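Local coordinates for protein putative nitroreductase (Thermotoga maritima, PDB 1VKW) that is a putative nitroreductase, probably an oxidoreductase related to the FMN-dependent nitroreductases, though its own reaction is not established, at residues A[109-114]-A[156-161]. Residues are numbered along the deposited sequence; the frame is centred on the assembly and turned at random.
Sequences VPYIIV and PSALNR
With CG anti to its own carbonyl carbon (chi1 -62°) and the ring turned nearly square to the CA-CB-CG plane (chi2 -92°), Y111 sends its phenol out from the backbone toward the loop 156-161, where the hydroxyl meets the methyl of A158 and approaches the guanidinium of R161. The example illustrates how a single long side chain, helped by one water, can join two backbones that stay well apart: the CA atoms of Y111 and A158 are 9.7 Å from each other. Y111 OH lies 3.9 Å from A158 CB, a plain van der Waals contact in which the alanine points its methyl at the phenol end. No direct hydrogen bond crosses the contact. R161 NH2 stops 4.4 Å from Y111 OH, approaching it obliquely, and a water bridges them, hydrogen-bonded to Y111 OH at 2.6 Å and accepting from R161 NH2 at 3.1 Å, in the plane of the guanidinium at its edge. R161 has CG between its backbone N and carbonyl carbon (chi1 66°), then runs out nearly extended, so that its guanidinium comes nearer the tyrosine than its CB. The loop that presents both partners is itself tied by backbone bonds, N160 N to S157 O (2.9 Å) and R161 N to A158 O (3.2 Å), and D182 accepts a hydrogen bond from A158 N. D182 also forms a weak, long ion pair with R161. The two segments bury 59 Å² between them, both sides summed, in a surface contact. Y111 leads into an inner strand, 112-116, touching W100 of strand 97-101 and V181 of helix 180-198; its phenol reaches from the N-terminal end of that strand to the loop between helix 143-153 and strand 165-168.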
# COMPACT_ATOMS: atom_id res chain seq x y z
N VAL A 109 13.31 10.61 7.38
CA VAL A 109 12.02 10.08 6.94
C VAL A 109 12.06 10.01 5.41
O VAL A 109 12.25 11.04 4.75
CB VAL A 109 10.85 10.97 7.45
CG1 VAL A 109 9.51 10.52 6.90
CG2 VAL A 109 10.81 10.97 8.96
N PRO A 110 11.89 8.82 4.83
CA PRO A 110 11.98 8.66 3.37
C PRO A 110 10.84 9.36 2.62
O PRO A 110 11.07 10.07 1.63
CB PRO A 110 11.89 7.13 3.17
CG PRO A 110 11.98 6.52 4.52
CD PRO A 110 11.59 7.54 5.51
N TYR A 111 9.62 9.15 3.08
CA TYR A 111 8.44 9.75 2.48
C TYR A 111 7.44 10.08 3.58
O TYR A 111 7.42 9.44 4.63
CB TYR A 111 7.78 8.79 1.49
CG TYR A 111 8.64 8.37 0.31
CD1 TYR A 111 8.61 9.09 -0.88
CD2 TYR A 111 9.47 7.26 0.38
CE1 TYR A 111 9.39 8.70 -1.97
CE2 TYR A 111 10.26 6.87 -0.70
CZ TYR A 111 10.21 7.59 -1.87
OH TYR A 111 10.99 7.21 -2.95
N ILE A 112 6.59 11.08 3.33
CA ILE A 112 5.38 11.21 4.12
C ILE A 112 4.21 10.69 3.29
O ILE A 112 4.30 10.56 2.07
CB ILE A 112 5.14 12.67 4.60
CG1 ILE A 112 4.88 13.62 3.43
CG2 ILE A 112 6.33 13.15 5.43
CD1 ILE A 112 4.46 15.02 3.84
N ILE A 113 3.13 10.36 3.97
CA ILE A 113 1.88 10.02 3.32
C ILE A 113 0.87 11.07 3.75
O ILE A 113 0.40 11.05 4.89
CB ILE A 113 1.42 8.61 3.74
CG1 ILE A 113 2.50 7.58 3.42
CG2 ILE A 113 0.12 8.25 3.04
CD1 ILE A 113 2.30 6.25 4.14
N VAL A 114 0.58 12.02 2.88
CA VAL A 114 -0.44 13.02 3.18
C VAL A 114 -1.80 12.40 2.92
O VAL A 114 -1.92 11.48 2.11
CB VAL A 114 -0.26 14.34 2.38
CG1 VAL A 114 1.06 15.02 2.74
CG2 VAL A 114 -0.35 14.11 0.87
N PRO A 156 0.97 2.34 -6.10
CA PRO A 156 1.64 3.57 -6.43
C PRO A 156 3.15 3.32 -6.42
O PRO A 156 3.62 2.33 -5.84
CB PRO A 156 1.24 4.52 -5.30
CG PRO A 156 1.06 3.61 -4.12
CD PRO A 156 0.52 2.33 -4.69
N SER A 157 3.87 4.20 -7.08
CA SER A 157 5.33 4.17 -7.07
C SER A 157 5.83 5.59 -7.27
O SER A 157 5.17 6.39 -7.93
CB SER A 157 5.86 3.24 -8.17
OG SER A 157 5.39 3.61 -9.46
N ALA A 158 6.98 5.89 -6.67
CA ALA A 158 7.66 7.16 -6.87
C ALA A 158 7.73 7.51 -8.35
O ALA A 158 8.25 6.72 -9.16
CB ALA A 158 9.06 7.10 -6.28
N LEU A 159 7.21 8.69 -8.70
CA LEU A 159 7.17 9.20 -10.08
C LEU A 159 6.47 8.27 -11.10
O LEU A 159 6.72 8.38 -12.30
CB LEU A 159 8.59 9.53 -10.58
CG LEU A 159 9.36 10.61 -9.83
CD1 LEU A 159 10.64 10.95 -10.58
CD2 LEU A 159 8.50 11.85 -9.64
N ASN A 160 5.58 7.40 -10.61
CA ASN A 160 4.93 6.36 -11.43
C ASN A 160 5.89 5.51 -12.27
O ASN A 160 5.55 5.04 -13.37
CB ASN A 160 3.83 6.95 -12.32
CG ASN A 160 2.81 5.90 -12.75
OD1 ASN A 160 2.55 4.94 -12.03
ND2 ASN A 160 2.25 6.07 -13.95
N ARG A 161 7.07 5.25 -11.75
CA ARG A 161 8.03 4.51 -12.55
C ARG A 161 7.76 3.02 -12.55
O ARG A 161 8.29 2.32 -13.40
CB ARG A 161 9.46 4.80 -12.14
CG ARG A 161 9.85 4.35 -10.77
CD ARG A 161 11.12 5.04 -10.32
NE ARG A 161 11.25 5.06 -8.87
CZ ARG A 161 12.16 5.76 -8.21
NH1 ARG A 161 13.05 6.49 -8.85
NH2 ARG A 161 12.18 5.71 -6.89
O HOH W 1 10.52 5.02 -4.31